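PDB 4IUH: NreA protein from Staphylococcus carnosus subsp. carnosus TM300, which binds nitrate through a cytosolic GAF domain and so serves as the nitrate receptor of the staphylococcal nitrate regulation system. Local coordinates for residues Phe23-Ala28 with Trp57-Gly62; Ile121-Asn126 with Gly157-Glu162. All coordinates share one frame; numbering follows the deposited sequence.

Interaction 1: Phe23-Ala28 with Trp57-Gly62; sequences FDYQDA and WKYASG
Q26 and Y59 mark the closest backbone approach, with CA atoms 6.2 Å apart, where the first turn of helix 25-36 lies against the end of strand 54-61, an outermost strand of the sheet. The Q26 side chain does the polar bridging. Its CG is anti to the backbone N (chi1 -175°), and a bend at chi2 follows; the terminal amide then reaches the strand directly through NE2. Q26 NE2 donates to A60 O at 3.2 Å, the acceptor lying close to the amide plane while the donor sits above the carbonyl plane. Q26 OE1 lies in the plane of the Y59 ring at its edge, 3.9 Å from CD1, and a water placed doubtfully close to OE1 accepts a hydrogen bond from A60 N. D30, one turn further along the helix, also receives a hydrogen bond from NE2 and, together with R33, engages S61 OG.

The apolar half is a CH-pi contact: Y25 CB stands over the centre of the Y59 ring, 3.8 Å from its centroid and 13° off the normal. The two tyrosine rings themselves meet obliquely. D24 N-caps the helix, Q26 N donating to D24 OD2 at 3.0 Å, and D24 N in turn donates to D27 OD2, completing a capping box. K58 and Y59 both face I43 in a classic beta bulge.

With NE2 bonded to both A60 O and D30, the orientation of the amide is probably well fixed, and a helix side chain thereby serves a backbone carbonyl of the strand, joining helix to sheet edge.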
ATOM      1  N   PHE A  23      14.555   3.896 -15.498  1.00 59.94           N
ATOM      2  CA  PHE A  23      14.124   3.140 -14.324  1.00 55.60           C
ATOM      3  C   PHE A  23      13.320   4.015 -13.359  1.00 51.94           C
ATOM      4  O   PHE A  23      13.888   4.765 -12.562  1.00 51.66           O
ATOM      5  CB  PHE A  23      15.331   2.517 -13.610  1.00 56.13           C
ATOM      6  CG  PHE A  23      14.961   1.564 -12.503  1.00 52.48           C
ATOM      7  CD1 PHE A  23      14.570   0.267 -12.790  1.00 52.12           C
ATOM      8  CD2 PHE A  23      15.014   1.962 -11.179  1.00 49.86           C
ATOM      9  CE1 PHE A  23      14.231  -0.612 -11.772  1.00 49.12           C
ATOM     10  CE2 PHE A  23      14.677   1.087 -10.161  1.00 46.95           C
ATOM     11  CZ  PHE A  23      14.286  -0.201 -10.457  1.00 46.50           C
ATOM     12  N   ASP A  24      11.997   3.916 -13.440  1.00 55.18           N
ATOM     13  CA  ASP A  24      11.120   4.725 -12.601  1.00 52.19           C
ATOM     14  C   ASP A  24      10.430   3.876 -11.532  1.00 48.16           C
ATOM     15  O   ASP A  24      10.710   2.684 -11.406  1.00 47.78           O
ATOM     16  CB  ASP A  24      10.096   5.485 -13.452  1.00 53.00           C
ATOM     17  CG  ASP A  24       9.078   4.567 -14.104  1.00 52.52           C
ATOM     18  OD1 ASP A  24       9.427   3.908 -15.108  1.00 55.31           O
ATOM     19  OD2 ASP A  24       7.924   4.519 -13.621  1.00 49.66           O
ATOM     20  N   TYR A  25       9.537   4.492 -10.762  1.00 38.63           N
ATOM     21  CA  TYR A  25       8.879   3.796  -9.657  1.00 35.14           C
ATOM     22  C   TYR A  25       8.107   2.556 -10.094  1.00 34.30           C
ATOM     23  O   TYR A  25       7.996   1.591  -9.335  1.00 32.48           O
ATOM     24  CB  TYR A  25       7.985   4.747  -8.851  1.00 33.02           C
ATOM     25  CG  TYR A  25       8.777   5.614  -7.905  1.00 33.26           C
ATOM     26  CD1 TYR A  25       9.242   5.108  -6.698  1.00 31.84           C
ATOM     27  CD2 TYR A  25       9.087   6.929  -8.228  1.00 35.36           C
ATOM     28  CE1 TYR A  25       9.980   5.888  -5.830  1.00 32.49           C
ATOM     29  CE2 TYR A  25       9.828   7.721  -7.368  1.00 36.03           C
ATOM     30  CZ  TYR A  25      10.271   7.195  -6.169  1.00 34.67           C
ATOM     31  OH  TYR A  25      11.011   7.979  -5.309  1.00 35.77           O
ATOM     32  N   GLN A  26       7.589   2.581 -11.318  1.00 29.88           N
ATOM     33  CA  GLN A  26       6.863   1.442 -11.860  1.00 29.87           C
ATOM     34  C   GLN A  26       7.749   0.195 -11.921  1.00 30.95           C
ATOM     35  O   GLN A  26       7.334  -0.892 -11.517  1.00 29.59           O
ATOM     36  CB  GLN A  26       6.309   1.766 -13.247  1.00 32.55           C
ATOM     37  CG  GLN A  26       5.433   0.677 -13.825  1.00 32.94           C
ATOM     38  CD  GLN A  26       4.226   0.399 -12.954  1.00 29.72           C
ATOM     39  OE1 GLN A  26       3.399   1.283 -12.723  1.00 28.64           O
ATOM     40  NE2 GLN A  26       4.126  -0.828 -12.451  1.00 28.48           N
ATOM     41  N   ASP A  27       8.973   0.365 -12.410  1.00 33.71           N
ATOM     42  CA  ASP A  27       9.913  -0.742 -12.508  1.00 35.35           C
ATOM     43  C   ASP A  27      10.288  -1.274 -11.125  1.00 32.99           C
ATOM     44  O   ASP A  27      10.377  -2.484 -10.919  1.00 32.99           O
ATOM     45  CB  ASP A  27      11.180  -0.319 -13.263  1.00 39.17           C
ATOM     46  CG  ASP A  27      10.889   0.226 -14.657  1.00 42.17           C
ATOM     47  OD1 ASP A  27      10.906  -0.567 -15.621  1.00 44.83           O
ATOM     48  OD2 ASP A  27      10.662   1.448 -14.791  1.00 42.26           O
ATOM     49  N   ALA A  28      10.515  -0.367 -10.183  1.00 31.40           N
ATOM     50  CA  ALA A  28      10.878  -0.765  -8.827  1.00 29.58           C
ATOM     51  C   ALA A  28       9.739  -1.531  -8.159  1.00 26.69           C
ATOM     52  O   ALA A  28       9.972  -2.499  -7.439  1.00 26.16           O
ATOM     53  CB  ALA A  28      11.275   0.449  -7.995  1.00 28.93           C
ATOM     54  N   TRP A  57      -3.454   6.307  -5.455  1.00 16.09           N
ATOM     55  CA  TRP A  57      -2.614   5.175  -5.803  1.00 15.58           C
ATOM     56  C   TRP A  57      -1.994   5.451  -7.179  1.00 17.73           C
ATOM     57  O   TRP A  57      -2.564   5.119  -8.219  1.00 19.19           O
ATOM     58  CB  TRP A  57      -3.417   3.873  -5.770  1.00 14.79           C
ATOM     59  CG  TRP A  57      -3.942   3.545  -4.392  1.00 13.02           C
ATOM     60  CD1 TRP A  57      -5.207   3.759  -3.919  1.00 12.98           C
ATOM     61  CD2 TRP A  57      -3.204   2.966  -3.314  1.00 11.53           C
ATOM     62  NE1 TRP A  57      -5.307   3.337  -2.610  1.00 11.54           N
ATOM     63  CE2 TRP A  57      -4.088   2.839  -2.219  1.00 10.65           C
ATOM     64  CE3 TRP A  57      -1.883   2.517  -3.172  1.00 11.20           C
ATOM     65  CZ2 TRP A  57      -3.687   2.295  -0.995  1.00  9.53           C
ATOM     66  CZ3 TRP A  57      -1.490   1.977  -1.957  1.00 10.07           C
ATOM     67  CH2 TRP A  57      -2.388   1.876  -0.885  1.00  9.26           C
ATOM     68  N   LYS A  58      -0.832   6.094  -7.154  1.00 18.89           N
ATOM     69  CA  LYS A  58      -0.175   6.598  -8.356  1.00 21.39           C
ATOM     70  C   LYS A  58       0.394   5.464  -9.212  1.00 22.15           C
ATOM     71  O   LYS A  58       0.328   5.518 -10.437  1.00 24.53           O
ATOM     72  CB  LYS A  58       0.929   7.584  -7.958  1.00 22.03           C
ATOM     73  CG  LYS A  58       1.490   8.441  -9.084  1.00 25.10           C
ATOM     74  CD  LYS A  58       2.203   9.673  -8.508  1.00 25.96           C
ATOM     75  CE  LYS A  58       2.839  10.532  -9.594  1.00 29.39           C
ATOM     76  NZ  LYS A  58       4.110   9.945 -10.113  1.00 30.49           N
ATOM     77  N   TYR A  59       0.938   4.436  -8.566  1.00 19.95           N
ATOM     78  CA  TYR A  59       1.492   3.291  -9.281  1.00 20.87           C
ATOM     79  C   TYR A  59       0.873   1.986  -8.794  1.00 19.25           C
ATOM     80  O   TYR A  59       0.662   1.796  -7.595  1.00 17.10           O
ATOM     81  CB  TYR A  59       3.013   3.228  -9.108  1.00 21.40           C
ATOM     82  CG  TYR A  59       3.745   4.483  -9.529  1.00 23.35           C
ATOM     83  CD1 TYR A  59       4.157   4.663 -10.843  1.00 26.34           C
ATOM     84  CD2 TYR A  59       4.027   5.487  -8.609  1.00 22.61           C
ATOM     85  CE1 TYR A  59       4.828   5.811 -11.234  1.00 28.51           C
ATOM     86  CE2 TYR A  59       4.698   6.637  -8.987  1.00 24.77           C
ATOM     87  CZ  TYR A  59       5.097   6.791 -10.301  1.00 27.68           C
ATOM     88  OH  TYR A  59       5.766   7.932 -10.677  1.00 30.18           O
ATOM     89  N   ALA A  60       0.589   1.087  -9.729  1.00 20.69           N
ATOM     90  CA  ALA A  60       0.105  -0.246  -9.390  1.00 19.80           C
ATOM     91  C   ALA A  60       0.778  -1.321 -10.252  1.00 21.81           C
ATOM     92  O   ALA A  60       1.157  -1.074 -11.398  1.00 24.35           O
ATOM     93  CB  ALA A  60      -1.398  -0.317  -9.524  1.00 19.79           C
ATOM     94  N   SER A  61       0.925  -2.509  -9.678  1.00 21.00           N
ATOM     95  CA  SER A  61       1.551  -3.641 -10.353  1.00 23.06           C
ATOM     96  C   SER A  61       0.734  -4.899 -10.090  1.00 22.87           C
ATOM     97  O   SER A  61       0.463  -5.242  -8.937  1.00 20.76           O
ATOM     98  CB  SER A  61       2.979  -3.834  -9.841  1.00 22.92           C
ATOM     99  OG  SER A  61       3.586  -4.975 -10.417  1.00 25.14           O
ATOM    100  N   GLY A  62       0.336  -5.581 -11.157  1.00 25.48           N
ATOM    101  CA  GLY A  62      -0.454  -6.792 -11.036  1.00 25.99           C
ATOM    102  C   GLY A  62      -1.917  -6.500 -10.769  1.00 25.02           C
ATOM    103  O   GLY A  62      -2.659  -7.367 -10.301  1.00 24.83           O
TER
HETATM  104  O   HOH W   1       8.564   7.696 -11.752  1.00 50.32           O
HETATM  105  O   HOH W   2       0.977   1.830 -12.424  1.00 21.62           O

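Interaction 2: Ile121-Asn126 with Gly157-Glu162; sequences IPLWKN and GSFTDE
W124 and T160 exchange two backbone hydrogen bonds as an antiparallel hydrogen-bonded pair, a single bridge. W124 N donates to T160 O at 2.7 Å and nearly straight (172°), while T160 N returns a bond of 3.0 Å to W124 O. CA-H...O contacts extend the pairing, among them D161 CA to P122 O at 3.5 Å.

Beyond the bridge, the W124 indole lies against the chain at D161 and E162. D161 O sits over one ring face, and CD1 is 3.5 Å from D161 C. The indole NE1 is buried here without a polar partner, its neighbour being E162 CA at 3.6 Å. E162 OE2 touches P122 CG at 3.5 Å, whereas OE1 forms a salt bridge with R89. Further along, I121 CG2 packs on D161 CB, the two side chains pointing the same way. Next to the bridge, L123 CD1 approaches one face of the F159 ring, offset toward its rim, and W124 O lies in the ring plane at the edge.

The 157-162 segment is a loop beside the end of strand 115-125, which pairs with strand 128-138 through L123 and G131; L123 and F159 also reach strand 40-47, at I43 and L45, and the F159 ring meets Y25 of helix 25-36.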
ATOM      1  N   ILE A 121       2.867  -0.656   4.071  1.00 10.28           N
ATOM      2  CA  ILE A 121       4.057  -0.132   4.735  1.00 11.56           C
ATOM      3  C   ILE A 121       4.240   1.366   4.525  1.00 11.96           C
ATOM      4  O   ILE A 121       4.245   1.841   3.391  1.00 11.80           O
ATOM      5  CB  ILE A 121       5.320  -0.875   4.273  1.00 12.67           C
ATOM      6  CG1 ILE A 121       5.204  -2.362   4.613  1.00 12.79           C
ATOM      7  CG2 ILE A 121       6.553  -0.294   4.926  1.00 14.43           C
ATOM      8  CD1 ILE A 121       6.211  -3.218   3.889  1.00 13.95           C
ATOM      9  N   PRO A 122       4.404   2.113   5.626  1.00 12.89           N
ATOM     10  CA  PRO A 122       4.643   3.558   5.555  1.00 13.81           C
ATOM     11  C   PRO A 122       5.916   3.876   4.801  1.00 15.06           C
ATOM     12  O   PRO A 122       6.957   3.275   5.071  1.00 16.16           O
ATOM     13  CB  PRO A 122       4.778   3.970   7.026  1.00 15.19           C
ATOM     14  CG  PRO A 122       5.136   2.707   7.747  1.00 15.47           C
ATOM     15  CD  PRO A 122       4.414   1.620   7.012  1.00 13.62           C
ATOM     16  N   LEU A 123       5.810   4.792   3.842  1.00 16.52           N
ATOM     17  CA  LEU A 123       6.959   5.278   3.103  1.00 17.77           C
ATOM     18  C   LEU A 123       7.425   6.603   3.697  1.00 19.73           C
ATOM     19  O   LEU A 123       6.672   7.580   3.727  1.00 19.73           O
ATOM     20  CB  LEU A 123       6.599   5.477   1.633  1.00 17.35           C
ATOM     21  CG  LEU A 123       6.138   4.249   0.848  1.00 15.97           C
ATOM     22  CD1 LEU A 123       5.838   4.636  -0.593  1.00 16.30           C
ATOM     23  CD2 LEU A 123       7.184   3.129   0.918  1.00 16.64           C
ATOM     24  N   TRP A 124       8.668   6.634   4.161  1.00 20.82           N
ATOM     25  CA  TRP A 124       9.233   7.840   4.747  1.00 23.27           C
ATOM     26  C   TRP A 124      10.159   8.554   3.778  1.00 25.27           C
ATOM     27  O   TRP A 124      10.940   7.926   3.065  1.00 25.72           O
ATOM     28  CB  TRP A 124       9.992   7.509   6.027  1.00 24.96           C
ATOM     29  CG  TRP A 124       9.108   7.086   7.153  1.00 23.88           C
ATOM     30  CD1 TRP A 124       8.348   5.955   7.220  1.00 21.61           C
ATOM     31  CD2 TRP A 124       8.898   7.783   8.384  1.00 25.51           C
ATOM     32  NE1 TRP A 124       7.675   5.906   8.414  1.00 21.69           N
ATOM     33  CE2 TRP A 124       7.996   7.017   9.149  1.00 24.09           C
ATOM     34  CE3 TRP A 124       9.383   8.981   8.915  1.00 28.41           C
ATOM     35  CZ2 TRP A 124       7.573   7.408  10.415  1.00 25.51           C
ATOM     36  CZ3 TRP A 124       8.959   9.372  10.172  1.00 29.82           C
ATOM     37  CH2 TRP A 124       8.063   8.589  10.908  1.00 28.38           C
ATOM     38  N   LYS A 125      10.045   9.875   3.756  1.00 30.38           N
ATOM     39  CA  LYS A 125      10.956  10.728   3.016  1.00 32.57           C
ATOM     40  C   LYS A 125      11.452  11.771   4.006  1.00 35.55           C
ATOM     41  O   LYS A 125      10.650  12.375   4.724  1.00 35.43           O
ATOM     42  CB  LYS A 125      10.242  11.399   1.843  1.00 32.03           C
ATOM     43  CG  LYS A 125      11.174  12.211   0.961  1.00 34.83           C
ATOM     44  CD  LYS A 125      10.472  13.401   0.321  1.00 35.77           C
ATOM     45  CE  LYS A 125       9.413  12.957  -0.667  1.00 33.41           C
ATOM     46  NZ  LYS A 125       8.897  14.100  -1.478  1.00 34.97           N
ATOM     47  N   ASN A 126      12.766  11.976   4.047  1.00 66.54           N
ATOM     48  CA  ASN A 126      13.397  12.737   5.121  1.00 69.72           C
ATOM     49  C   ASN A 126      13.044  12.103   6.462  1.00 69.01           C
ATOM     50  O   ASN A 126      13.092  10.880   6.607  1.00 67.41           O
ATOM     51  CB  ASN A 126      12.974  14.209   5.093  1.00 71.46           C
ATOM     52  CG  ASN A 126      12.955  14.782   3.690  1.00 71.86           C
ATOM     53  OD1 ASN A 126      13.733  14.373   2.829  1.00 72.37           O
ATOM     54  ND2 ASN A 126      12.058  15.733   3.452  1.00 71.94           N
ATOM     55  N   GLY A 157      13.819   3.788  -4.339  1.00 30.49           N
ATOM     56  CA  GLY A 157      14.309   5.150  -4.419  1.00 32.51           C
ATOM     57  C   GLY A 157      14.782   5.718  -3.094  1.00 32.94           C
ATOM     58  O   GLY A 157      15.557   5.089  -2.374  1.00 33.82           O
ATOM     59  N   SER A 158      14.307   6.916  -2.774  1.00 48.50           N
ATOM     60  CA  SER A 158      14.724   7.617  -1.567  1.00 49.58           C
ATOM     61  C   SER A 158      13.836   7.289  -0.370  1.00 46.74           C
ATOM     62  O   SER A 158      14.044   7.806   0.726  1.00 47.62           O
ATOM     63  CB  SER A 158      14.722   9.130  -1.810  1.00 51.54           C
ATOM     64  OG  SER A 158      13.398   9.626  -1.952  1.00 49.30           O
ATOM     65  N   PHE A 159      12.843   6.432  -0.577  1.00 31.01           N
ATOM     66  CA  PHE A 159      11.920   6.097   0.500  1.00 28.74           C
ATOM     67  C   PHE A 159      12.530   5.096   1.472  1.00 29.10           C
ATOM     68  O   PHE A 159      13.331   4.247   1.088  1.00 30.13           O
ATOM     69  CB  PHE A 159      10.602   5.560  -0.057  1.00 25.90           C
ATOM     70  CG  PHE A 159       9.835   6.563  -0.869  1.00 25.69           C
ATOM     71  CD1 PHE A 159       9.610   7.840  -0.383  1.00 26.46           C
ATOM     72  CD2 PHE A 159       9.353   6.233  -2.125  1.00 25.12           C
ATOM     73  CE1 PHE A 159       8.909   8.769  -1.131  1.00 26.69           C
ATOM     74  CE2 PHE A 159       8.652   7.157  -2.882  1.00 25.39           C
ATOM     75  CZ  PHE A 159       8.430   8.429  -2.386  1.00 26.14           C
ATOM     76  N   THR A 160      12.163   5.225   2.740  1.00 25.41           N
ATOM     77  CA  THR A 160      12.523   4.242   3.747  1.00 25.70           C
ATOM     78  C   THR A 160      11.251   3.857   4.489  1.00 23.22           C
ATOM     79  O   THR A 160      10.179   4.432   4.243  1.00 21.52           O
ATOM     80  CB  THR A 160      13.573   4.782   4.748  1.00 28.78           C
ATOM     81  OG1 THR A 160      13.026   5.884   5.480  1.00 28.91           O
ATOM     82  CG2 THR A 160      14.838   5.237   4.028  1.00 31.70           C
ATOM     83  N   ASP A 161      11.351   2.880   5.385  1.00 23.32           N
ATOM     84  CA  ASP A 161      10.189   2.513   6.183  1.00 21.50           C
ATOM     85  C   ASP A 161      10.316   3.034   7.611  1.00 23.15           C
ATOM     86  O   ASP A 161      11.183   3.861   7.899  1.00 25.55           O
ATOM     87  CB  ASP A 161       9.909   1.007   6.129  1.00 20.42           C
ATOM     88  CG  ASP A 161      11.113   0.162   6.502  1.00 22.71           C
ATOM     89  OD1 ASP A 161      11.327  -0.882   5.851  1.00 22.57           O
ATOM     90  OD2 ASP A 161      11.837   0.525   7.452  1.00 24.98           O
ATOM     91  N   GLU A 162       9.451   2.551   8.495  1.00 27.64           N
ATOM     92  CA  GLU A 162       9.372   3.064   9.859  1.00 30.06           C
ATOM     93  C   GLU A 162      10.512   2.561  10.741  1.00 30.71           C
ATOM     94  O   GLU A 162      10.813   3.145  11.783  1.00 31.96           O
ATOM     95  CB  GLU A 162       8.021   2.704  10.489  1.00 30.16           C
ATOM     96  CG  GLU A 162       7.848   1.235  10.860  1.00 27.88           C
ATOM     97  CD  GLU A 162       7.434   0.352   9.689  1.00 24.41           C
ATOM     98  OE1 GLU A 162       6.709  -0.639   9.926  1.00 21.04           O
ATOM     99  OE2 GLU A 162       7.832   0.632   8.536  1.00 24.17           O
TER

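In the fold
Interactions 1 and 2 lie with centres about 15 Å apart and follow one another along the chain, the first closing before the second opens. They meet directly: Y25 CE1 of interaction 1 lies 3.5 Å from F159 CE2 of interaction 2, the ring planes inclined at about 35°. Both reach the same five-stranded antiparallel sheet, interaction 1 at 54-61, one of its outermost strands, and interaction 2 at strand 115-125. Strand 40-47 connects them further, since Y59 and F159 both touch L45. The N-terminal helix and the chain near the C-terminus are therefore packed together on the sheet of the GAF domain, which in this protein serves nitrate sensing.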